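Local coordinates for MUTM (fpg) protein (Thermus thermophilus, PDB 1EE8), which belongs to the MutM (Fpg) family, which joins a beta-rich N-terminal domain to a helical H2TH domain and a zinc finger, at residues 20-25 with 62-67; 45-50 with 54-59; 133-138 with 148-153. One frame throughout, in Å; residues are numbered along the deposited sequence.

Contact 1: 20-25 with 62-67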
loop_
_atom_site.group_PDB
_atom_site.type_symbol
_atom_site.label_atom_id
_atom_site.label_comp_id
_atom_site.label_asym_id
_atom_site.label_seq_id
_atom_site.Cartn_x
_atom_site.Cartn_y
_atom_site.Cartn_z
ATOM N N GLN A 20 4.471 -8.174 -17.527
ATOM C CA GLN A 20 5.672 -8.115 -16.696
ATOM C C GLN A 20 5.342 -7.834 -15.232
ATOM O O GLN A 20 4.380 -7.129 -14.921
ATOM C CB GLN A 20 6.608 -7.012 -17.204
ATOM C CG GLN A 20 7.210 -7.264 -18.572
ATOM C CD GLN A 20 8.613 -7.824 -18.487
ATOM O OE1 GLN A 20 9.547 -7.140 -18.048
ATOM N NE2 GLN A 20 8.773 -9.079 -18.898
ATOM N N THR A 21 6.153 -8.378 -14.334
ATOM C CA THR A 21 5.949 -8.151 -12.921
ATOM C C THR A 21 6.564 -6.816 -12.492
ATOM O O THR A 21 7.756 -6.575 -12.690
ATOM C CB THR A 21 6.582 -9.268 -12.065
ATOM O OG1 THR A 21 5.898 -10.505 -12.304
ATOM C CG2 THR A 21 6.487 -8.920 -10.586
ATOM N N LEU A 22 5.741 -5.937 -11.936
ATOM C CA LEU A 22 6.254 -4.665 -11.444
ATOM C C LEU A 22 6.794 -5.002 -10.053
ATOM O O LEU A 22 6.035 -5.062 -9.080
ATOM C CB LEU A 22 5.138 -3.625 -11.355
ATOM C CG LEU A 22 5.495 -2.329 -10.613
ATOM C CD1 LEU A 22 6.615 -1.590 -11.342
ATOM C CD2 LEU A 22 4.255 -1.448 -10.502
ATOM N N ARG A 23 8.099 -5.249 -9.971
ATOM C CA ARG A 23 8.739 -5.613 -8.706
ATOM C C ARG A 23 8.769 -4.478 -7.691
ATOM O O ARG A 23 8.545 -4.686 -6.499
ATOM C CB ARG A 23 10.165 -6.102 -8.960
ATOM C CG ARG A 23 10.244 -7.376 -9.795
ATOM C CD ARG A 23 11.692 -7.764 -10.060
ATOM N NE ARG A 23 11.806 -9.101 -10.641
ATOM C CZ ARG A 23 12.927 -9.607 -11.152
ATOM N NH1 ARG A 23 14.043 -8.887 -11.162
ATOM N NH2 ARG A 23 12.931 -10.836 -11.652
ATOM N N GLN A 24 9.055 -3.270 -8.157
ATOM C CA GLN A 24 9.096 -2.148 -7.240
ATOM C C GLN A 24 9.000 -0.796 -7.921
ATOM O O GLN A 24 9.284 -0.658 -9.104
ATOM C CB GLN A 24 10.369 -2.217 -6.384
ATOM C CG GLN A 24 11.551 -2.945 -7.035
ATOM C CD GLN A 24 12.796 -2.991 -6.139
ATOM O OE1 GLN A 24 13.819 -3.572 -6.511
ATOM N NE2 GLN A 24 12.713 -2.376 -4.964
ATOM N N VAL A 25 8.556 0.191 -7.149
ATOM C CA VAL A 25 8.442 1.562 -7.608
ATOM C C VAL A 25 9.394 2.270 -6.672
ATOM O O VAL A 25 9.098 2.472 -5.490
ATOM C CB VAL A 25 7.028 2.136 -7.416
ATOM C CG1 VAL A 25 6.959 3.539 -8.015
ATOM C CG2 VAL A 25 6.005 1.227 -8.073
ATOM N N VAL A 62 -5.475 -3.389 -8.471
ATOM C CA VAL A 62 -4.750 -2.170 -8.142
ATOM C C VAL A 62 -4.413 -1.392 -9.412
ATOM O O VAL A 62 -4.289 -1.973 -10.492
ATOM C CB VAL A 62 -3.423 -2.501 -7.406
ATOM C CG1 VAL A 62 -2.499 -1.299 -7.427
ATOM C CG2 VAL A 62 -3.715 -2.924 -5.959
ATOM N N GLU A 63 -4.280 -0.077 -9.283
ATOM C CA GLU A 63 -3.903 0.757 -10.414
ATOM C C GLU A 63 -2.828 1.750 -9.995
ATOM O O GLU A 63 -2.879 2.320 -8.905
ATOM C CB GLU A 63 -5.106 1.539 -10.967
ATOM C CG GLU A 63 -6.231 0.676 -11.515
ATOM C CD GLU A 63 -7.365 1.492 -12.121
ATOM O OE1 GLU A 63 -7.967 2.328 -11.409
ATOM O OE2 GLU A 63 -7.661 1.289 -13.317
ATOM N N LEU A 64 -1.837 1.934 -10.856
ATOM C CA LEU A 64 -0.803 2.910 -10.583
ATOM C C LEU A 64 -1.130 4.009 -11.581
ATOM O O LEU A 64 -0.941 3.852 -12.787
ATOM C CB LEU A 64 0.589 2.339 -10.840
ATOM C CG LEU A 64 1.755 3.274 -10.499
ATOM C CD1 LEU A 64 1.678 3.707 -9.040
ATOM C CD2 LEU A 64 3.068 2.557 -10.768
ATOM N N VAL A 65 -1.661 5.111 -11.072
ATOM C CA VAL A 65 -2.028 6.217 -11.930
ATOM C C VAL A 65 -0.869 7.184 -12.029
ATOM O O VAL A 65 -0.238 7.517 -11.023
ATOM C CB VAL A 65 -3.284 6.943 -11.391
ATOM C CG1 VAL A 65 -3.616 8.154 -12.267
ATOM C CG2 VAL A 65 -4.452 5.973 -11.361
ATOM N N ALA A 66 -0.582 7.619 -13.248
ATOM C CA ALA A 66 0.503 8.553 -13.468
ATOM C C ALA A 66 0.021 9.800 -14.183
ATOM O O ALA A 66 -0.693 9.725 -15.186
ATOM C CB ALA A 66 1.626 7.886 -14.278
ATOM N N HIS A 67 0.404 10.947 -13.639
ATOM C CA HIS A 67 0.077 12.239 -14.219
ATOM C C HIS A 67 1.437 12.834 -14.553
ATOM O O HIS A 67 2.247 13.072 -13.664
ATOM C CB HIS A 67 -0.662 13.122 -13.209
ATOM C CG HIS A 67 -0.696 14.566 -13.592
ATOM N ND1 HIS A 67 -1.215 15.005 -14.792
ATOM C CD2 HIS A 67 -0.235 15.670 -12.955
ATOM C CE1 HIS A 67 -1.071 16.316 -14.879
ATOM N NE2 HIS A 67 -0.479 16.743 -13.777
#
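Two groups, Gly-110 N and Tyr-112 OH, grip Glu-63 OE1 on the residue just before Leu-64, the leucine that meets Leu-22 and Val-25 across this contact. The other carboxylate oxygen, Glu-63 OE2, forms a salt bridge with Arg-109, which gives this buried acid partners for both oxygens. Because neighbouring strand residues point to opposite faces, Glu-63 turns its charge away from strand 21-25 while Leu-64 presents a purely apolar branch to it.

One of its two methyls makes the contact: Leu-64 CD2 lies 4.2 Å from Leu-22 CD2 and also 4.2 Å from Val-25 CG2. Leu-22 CD2 and Val-25 CG2 are themselves 4.0 Å apart, so the three methyls form a nearly equilateral triangle. The side chains of Leu-22 and Leu-64 cross at about a right angle. Each leucine has CG opposite its backbone N (chi1 169° in Leu-22, -177° in Leu-64), which extends the isobutyl group toward the other strand and brings the two CD2 methyls together. Branched aliphatic residues suit such a place, since they fill a buried interior without bringing polar atoms that need partners.

Leu-22 and Val-25 are three residues apart and would face opposite ways in a regular strand. A classic beta bulge, with Arg-23 and Gln-24 both facing Val-87, adds the extra residue that turns both side chains inward.

The sheet order puts strands 53-58 and 42-50 between these two strands, yet the CA atoms of Val-25 and Leu-64 come within 9.8 Å, so the N-terminal domain sheet must curl strongly here. Inside that curve, Leu-86 of strand 82-88 packs on Leu-22 and Val-25, Leu-58 touches Leu-22, and Phe-56 lies against Leu-64.

Contact 2: 45-50 with 54-59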
loop_
_atom_site.group_PDB
_atom_site.type_symbol
_atom_site.label_atom_id
_atom_site.label_comp_id
_atom_site.label_asym_id
_atom_site.label_seq_id
_atom_site.Cartn_x
_atom_site.Cartn_y
_atom_site.Cartn_z
ATOM N N LEU A 45 -1.121 -5.852 -16.170
ATOM C CA LEU A 45 -2.103 -6.435 -17.077
ATOM C C LEU A 45 -2.489 -5.529 -18.239
ATOM O O LEU A 45 -2.915 -6.004 -19.290
ATOM C CB LEU A 45 -3.353 -6.819 -16.293
ATOM C CG LEU A 45 -3.068 -7.732 -15.094
ATOM C CD1 LEU A 45 -4.377 -8.123 -14.424
ATOM C CD2 LEU A 45 -2.310 -8.966 -15.560
ATOM N N GLU A 46 -2.351 -4.222 -18.048
ATOM C CA GLU A 46 -2.680 -3.267 -19.098
ATOM C C GLU A 46 -2.179 -1.880 -18.759
ATOM O O GLU A 46 -1.867 -1.583 -17.604
ATOM C CB GLU A 46 -4.193 -3.194 -19.306
ATOM C CG GLU A 46 -4.712 -3.996 -20.480
ATOM C CD GLU A 46 -4.367 -3.390 -21.834
ATOM O OE1 GLU A 46 -3.550 -2.440 -21.894
ATOM O OE2 GLU A 46 -4.916 -3.881 -22.845
ATOM N N VAL A 47 -2.096 -1.039 -19.786
ATOM C CA VAL A 47 -1.683 0.349 -19.627
ATOM C C VAL A 47 -2.770 1.144 -20.340
ATOM O O VAL A 47 -2.821 1.181 -21.570
ATOM C CB VAL A 47 -0.316 0.634 -20.289
ATOM C CG1 VAL A 47 0.092 2.092 -20.046
ATOM C CG2 VAL A 47 0.742 -0.301 -19.730
ATOM N N ASP A 48 -3.669 1.740 -19.564
ATOM C CA ASP A 48 -4.759 2.516 -20.136
ATOM C C ASP A 48 -4.475 4.010 -20.061
ATOM O O ASP A 48 -3.534 4.452 -19.395
ATOM C CB ASP A 48 -6.072 2.228 -19.404
ATOM C CG ASP A 48 -6.470 0.766 -19.459
ATOM O OD1 ASP A 48 -6.359 0.151 -20.540
ATOM O OD2 ASP A 48 -6.904 0.234 -18.416
ATOM N N ARG A 49 -5.294 4.778 -20.763
ATOM C CA ARG A 49 -5.176 6.225 -20.768
ATOM C C ARG A 49 -6.564 6.811 -20.679
ATOM O O ARG A 49 -7.473 6.405 -21.402
ATOM C CB ARG A 49 -4.517 6.741 -22.051
ATOM C CG ARG A 49 -4.463 8.277 -22.111
ATOM C CD ARG A 49 -4.076 8.793 -23.494
ATOM N NE ARG A 49 -5.068 8.429 -24.507
ATOM C CZ ARG A 49 -6.307 8.906 -24.546
ATOM N NH1 ARG A 49 -7.140 8.514 -25.499
ATOM N NH2 ARG A 49 -6.715 9.783 -23.643
ATOM N N ARG A 50 -6.727 7.757 -19.771
ATOM C CA ARG A 50 -7.987 8.448 -19.604
ATOM C C ARG A 50 -7.525 9.897 -19.590
ATOM O O ARG A 50 -6.762 10.301 -18.708
ATOM C CB ARG A 50 -8.641 8.080 -18.273
ATOM C CG ARG A 50 -10.050 8.617 -18.117
ATOM C CD ARG A 50 -11.041 7.841 -18.966
ATOM N NE ARG A 50 -12.401 8.368 -18.834
ATOM C CZ ARG A 50 -12.876 9.412 -19.508
ATOM N NH1 ARG A 50 -12.109 10.057 -20.377
ATOM N NH2 ARG A 50 -14.126 9.813 -19.308
ATOM N N LEU A 54 -2.164 8.252 -17.315
ATOM C CA LEU A 54 -1.682 6.956 -17.747
ATOM C C LEU A 54 -2.027 6.045 -16.569
ATOM O O LEU A 54 -1.751 6.387 -15.419
ATOM C CB LEU A 54 -0.175 7.029 -17.956
ATOM C CG LEU A 54 0.497 6.055 -18.916
ATOM C CD1 LEU A 54 -0.166 6.120 -20.285
ATOM C CD2 LEU A 54 1.979 6.409 -19.007
ATOM N N LEU A 55 -2.656 4.909 -16.843
ATOM C CA LEU A 55 -3.021 3.990 -15.772
ATOM C C LEU A 55 -2.480 2.586 -16.015
ATOM O O LEU A 55 -2.782 1.964 -17.033
ATOM C CB LEU A 55 -4.543 3.910 -15.608
ATOM C CG LEU A 55 -5.360 5.149 -15.228
ATOM C CD1 LEU A 55 -5.545 6.058 -16.440
ATOM C CD2 LEU A 55 -6.720 4.700 -14.703
ATOM N N PHE A 56 -1.665 2.100 -15.083
ATOM C CA PHE A 56 -1.126 0.755 -15.173
ATOM C C PHE A 56 -2.082 -0.137 -14.383
ATOM O O PHE A 56 -2.252 0.049 -13.173
ATOM C CB PHE A 56 0.272 0.689 -14.549
ATOM C CG PHE A 56 1.324 1.419 -15.333
ATOM C CD1 PHE A 56 2.096 0.751 -16.279
ATOM C CD2 PHE A 56 1.532 2.783 -15.142
ATOM C CE1 PHE A 56 3.060 1.432 -17.026
ATOM C CE2 PHE A 56 2.491 3.470 -15.881
ATOM C CZ PHE A 56 3.256 2.791 -16.825
ATOM N N ALA A 57 -2.731 -1.072 -15.069
ATOM C CA ALA A 57 -3.649 -1.997 -14.404
ATOM C C ALA A 57 -2.800 -3.151 -13.883
ATOM O O ALA A 57 -2.104 -3.825 -14.647
ATOM C CB ALA A 57 -4.700 -2.508 -15.385
ATOM N N LEU A 58 -2.862 -3.373 -12.575
ATOM C CA LEU A 58 -2.071 -4.412 -11.936
ATOM C C LEU A 58 -2.915 -5.542 -11.364
ATOM O O LEU A 58 -3.979 -5.318 -10.788
ATOM C CB LEU A 58 -1.227 -3.780 -10.832
ATOM C CG LEU A 58 -0.439 -2.569 -11.341
ATOM C CD1 LEU A 58 0.165 -1.812 -10.174
ATOM C CD2 LEU A 58 0.638 -3.040 -12.317
ATOM N N GLU A 59 -2.420 -6.759 -11.520
ATOM C CA GLU A 59 -3.111 -7.940 -11.028
ATOM C C GLU A 59 -3.451 -7.777 -9.548
ATOM O O GLU A 59 -2.612 -7.361 -8.753
ATOM C CB GLU A 59 -2.217 -9.153 -11.242
ATOM C CG GLU A 59 -2.886 -10.489 -11.013
ATOM C CD GLU A 59 -2.017 -11.632 -11.496
ATOM O OE1 GLU A 59 -0.858 -11.735 -11.037
ATOM O OE2 GLU A 59 -2.491 -12.423 -12.339
#
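The ring of Phe-56 has Val-47 over one face, with Val-47 CG1 4.3 Å above the plane and offset toward the rim. The second methyl, Val-47 CG2, reaches the same side of the ring, 3.9 Å from Phe-56 CD1. The two residues are a non-hydrogen-bonded pair of an antiparallel beta hairpin, and their side chains lie side by side. A chi1 of -178° turns Val-47 CG1 away from the backbone N and places it 4.0 Å from Leu-54 CD1. Val-47, Phe-56 and Leu-54 suit this face, on which helix 3-17 packs, with Val-17 on Val-47. Arg-49 shares it and ends in a salt bridge to Glu-7 of that helix.

Two hydrogen-bonded pairs, Glu-46 with Ala-57 and Asp-48 with Leu-55, zip the strands together. Asp-48 N bonds to Leu-55 O and Leu-55 N to Asp-48 O, each at 2.7 Å. The small side chain of Ala-57 packs on its partner, with its CB 4.0 Å from Glu-46 CB. The Glu-46 carboxylate turns back on its own strand: OE1 accepts Val-47 N through its anti lone pair, while OE2 pairs with Arg-14. Near the turn, Arg-50 reaches Glu-124.

A classic beta bulge marks the far end, where Leu-45 and Glu-46 both face Ala-57: Ala-57 O takes a 2.7 Å bond from Leu-45 N and a weak one of 3.4 Å from Glu-46 N.

Contact 3: 133-138 with 148-153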
loop_
_atom_site.group_PDB
_atom_site.type_symbol
_atom_site.label_atom_id
_atom_site.label_comp_id
_atom_site.label_asym_id
_atom_site.label_seq_id
_atom_site.Cartn_x
_atom_site.Cartn_y
_atom_site.Cartn_z
ATOM N N PRO A 133 -23.784 16.359 -30.440
ATOM C CA PRO A 133 -24.884 16.943 -29.665
ATOM C C PRO A 133 -24.419 17.412 -28.286
ATOM O O PRO A 133 -24.637 18.566 -27.905
ATOM C CB PRO A 133 -25.891 15.795 -29.586
ATOM C CG PRO A 133 -25.689 15.105 -30.913
ATOM C CD PRO A 133 -24.173 15.056 -31.007
ATOM N N GLY A 134 -23.777 16.512 -27.547
ATOM C CA GLY A 134 -23.283 16.853 -26.225
ATOM C C GLY A 134 -22.246 17.958 -26.299
ATOM O O GLY A 134 -22.292 18.923 -25.530
ATOM N N PHE A 135 -21.310 17.820 -27.235
ATOM C CA PHE A 135 -20.258 18.812 -27.421
ATOM C C PHE A 135 -20.871 20.177 -27.693
ATOM O O PHE A 135 -20.541 21.163 -27.030
ATOM C CB PHE A 135 -19.339 18.397 -28.583
ATOM C CG PHE A 135 -18.278 19.416 -28.913
ATOM C CD1 PHE A 135 -18.351 20.160 -30.089
ATOM C CD2 PHE A 135 -17.216 19.644 -28.038
ATOM C CE1 PHE A 135 -17.378 21.120 -30.393
ATOM C CE2 PHE A 135 -16.239 20.600 -28.329
ATOM C CZ PHE A 135 -16.322 21.339 -29.512
ATOM N N PHE A 136 -21.781 20.228 -28.662
ATOM C CA PHE A 136 -22.447 21.472 -29.019
ATOM C C PHE A 136 -23.188 22.039 -27.806
ATOM O O PHE A 136 -23.032 23.217 -27.473
ATOM C CB PHE A 136 -23.412 21.231 -30.193
ATOM C CG PHE A 136 -24.072 22.482 -30.709
ATOM C CD1 PHE A 136 -23.338 23.649 -30.897
ATOM C CD2 PHE A 136 -25.425 22.488 -31.027
ATOM C CE1 PHE A 136 -23.941 24.804 -31.394
ATOM C CE2 PHE A 136 -26.039 23.638 -31.524
ATOM C CZ PHE A 136 -25.296 24.799 -31.709
ATOM N N ARG A 137 -23.982 21.203 -27.138
ATOM C CA ARG A 137 -24.715 21.650 -25.955
ATOM C C ARG A 137 -23.749 22.198 -24.910
ATOM O O ARG A 137 -24.024 23.215 -24.263
ATOM C CB ARG A 137 -25.523 20.497 -25.346
ATOM C CG ARG A 137 -26.167 20.854 -24.004
ATOM C CD ARG A 137 -27.184 19.812 -23.514
ATOM N NE ARG A 137 -26.655 18.449 -23.454
ATOM C CZ ARG A 137 -26.645 17.597 -24.479
ATOM N NH1 ARG A 137 -27.135 17.958 -25.660
ATOM N NH2 ARG A 137 -26.146 16.379 -24.325
ATOM N N GLY A 138 -22.615 21.519 -24.755
ATOM C CA GLY A 138 -21.619 21.946 -23.790
ATOM C C GLY A 138 -21.084 23.328 -24.089
ATOM O O GLY A 138 -20.708 24.070 -23.182
ATOM N N ALA A 148 -11.173 28.195 -23.469
ATOM C CA ALA A 148 -11.306 27.750 -22.080
ATOM C C ALA A 148 -12.188 26.505 -22.015
ATOM O O ALA A 148 -11.981 25.623 -21.183
ATOM C CB ALA A 148 -11.908 28.860 -21.221
ATOM N N LEU A 149 -13.178 26.426 -22.891
ATOM C CA LEU A 149 -14.042 25.257 -22.892
ATOM C C LEU A 149 -13.326 24.057 -23.497
ATOM O O LEU A 149 -13.681 22.912 -23.229
ATOM C CB LEU A 149 -15.337 25.543 -23.651
ATOM C CG LEU A 149 -16.569 25.559 -22.742
ATOM C CD1 LEU A 149 -16.375 26.561 -21.622
ATOM C CD2 LEU A 149 -17.794 25.903 -23.557
ATOM N N LEU A 150 -12.316 24.314 -24.317
ATOM C CA LEU A 150 -11.571 23.220 -24.919
ATOM C C LEU A 150 -10.594 22.654 -23.899
ATOM O O LEU A 150 -10.199 21.493 -23.983
ATOM C CB LEU A 150 -10.802 23.697 -26.152
ATOM C CG LEU A 150 -11.646 24.128 -27.351
ATOM C CD1 LEU A 150 -10.740 24.378 -28.548
ATOM C CD2 LEU A 150 -12.658 23.038 -27.672
ATOM N N LEU A 151 -10.220 23.487 -22.931
ATOM C CA LEU A 151 -9.283 23.100 -21.889
ATOM C C LEU A 151 -9.939 22.528 -20.643
ATOM O O LEU A 151 -9.269 21.899 -19.828
ATOM C CB LEU A 151 -8.428 24.301 -21.492
ATOM C CG LEU A 151 -7.091 24.502 -22.209
ATOM C CD1 LEU A 151 -7.224 24.247 -23.703
ATOM C CD2 LEU A 151 -6.613 25.915 -21.934
ATOM N N ASP A 152 -11.243 22.746 -20.491
ATOM C CA ASP A 152 -11.953 22.251 -19.318
ATOM C C ASP A 152 -11.713 20.764 -19.112
ATOM O O ASP A 152 -11.374 20.331 -18.010
ATOM C CB ASP A 152 -13.458 22.514 -19.438
ATOM C CG ASP A 152 -13.989 23.379 -18.301
ATOM O OD1 ASP A 152 -15.228 23.487 -18.158
ATOM O OD2 ASP A 152 -13.159 23.955 -17.555
ATOM N N GLN A 153 -11.893 19.999 -20.184
ATOM C CA GLN A 153 -11.703 18.551 -20.183
ATOM C C GLN A 153 -12.924 17.776 -19.713
ATOM O O GLN A 153 -12.911 16.547 -19.644
ATOM C CB GLN A 153 -10.462 18.163 -19.372
ATOM C CG GLN A 153 -9.169 18.596 -20.057
ATOM C CD GLN A 153 -7.992 17.731 -19.684
ATOM O OE1 GLN A 153 -8.078 16.503 -19.711
ATOM N NE2 GLN A 153 -6.873 18.366 -19.350
#
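Apolar contact comes first: Phe-135 CE2 and Leu-150 CD2 approach to 4.4 Å. The leucine methyl sits at the edge of the ring, near its plane, so the touch is light. A trans chi1 of 176° carries the Phe-135 ring out from helix 132-140 toward helix 146-152. A long apolar side chain suits Phe-135, whose ring spans the distance to Leu-150; the backbones come nearest at Gly-138 and Leu-149, with CA atoms 8.3 Å apart. Leu-190 of helix 184-203 packs on both Phe-135 and Leu-150, and Leu-150 also touches Ala-164 and Leu-168 of helix 161-170.

The second kind is side chain against backbone. Leu-149 CD2 lies 3.5 Å from Gly-138 O, a van der Waals touch on a carbonyl that also receives a weak hydrogen bond from Ser-142 OG. Gly-138, having no side chain, offers only main chain to the leucine. Within its own helix, Gly-138 N is bonded to Gly-134 O at 2.7 Å.

Both helices belong to the H2TH region. Their link here is a small apolar one without directed polar bonds, so their relative placement probably owes more to the neighbouring helices and the short connection.

Contacts 1 and 2 belong to one sheet, and contact 2 is nested along the chain inside the loop that contact 1 closes. Strands 53-58 and 62-67 are neighbours, so the hairpin of contact 2 is tied directly to one side of contact 1. Contact 1 is wholly buried and meets through methyls across a curled sheet; contact 2 is partly buried, with a backbone ladder, a largely apolar face at Val-47 and Phe-56, and charged side chains on both faces. Contact 3 is also buried and largely apolar, but joins helices of the H2TH region; its centre lies about 32 Å from that of contact 1, on the opposite side of the chain's centre.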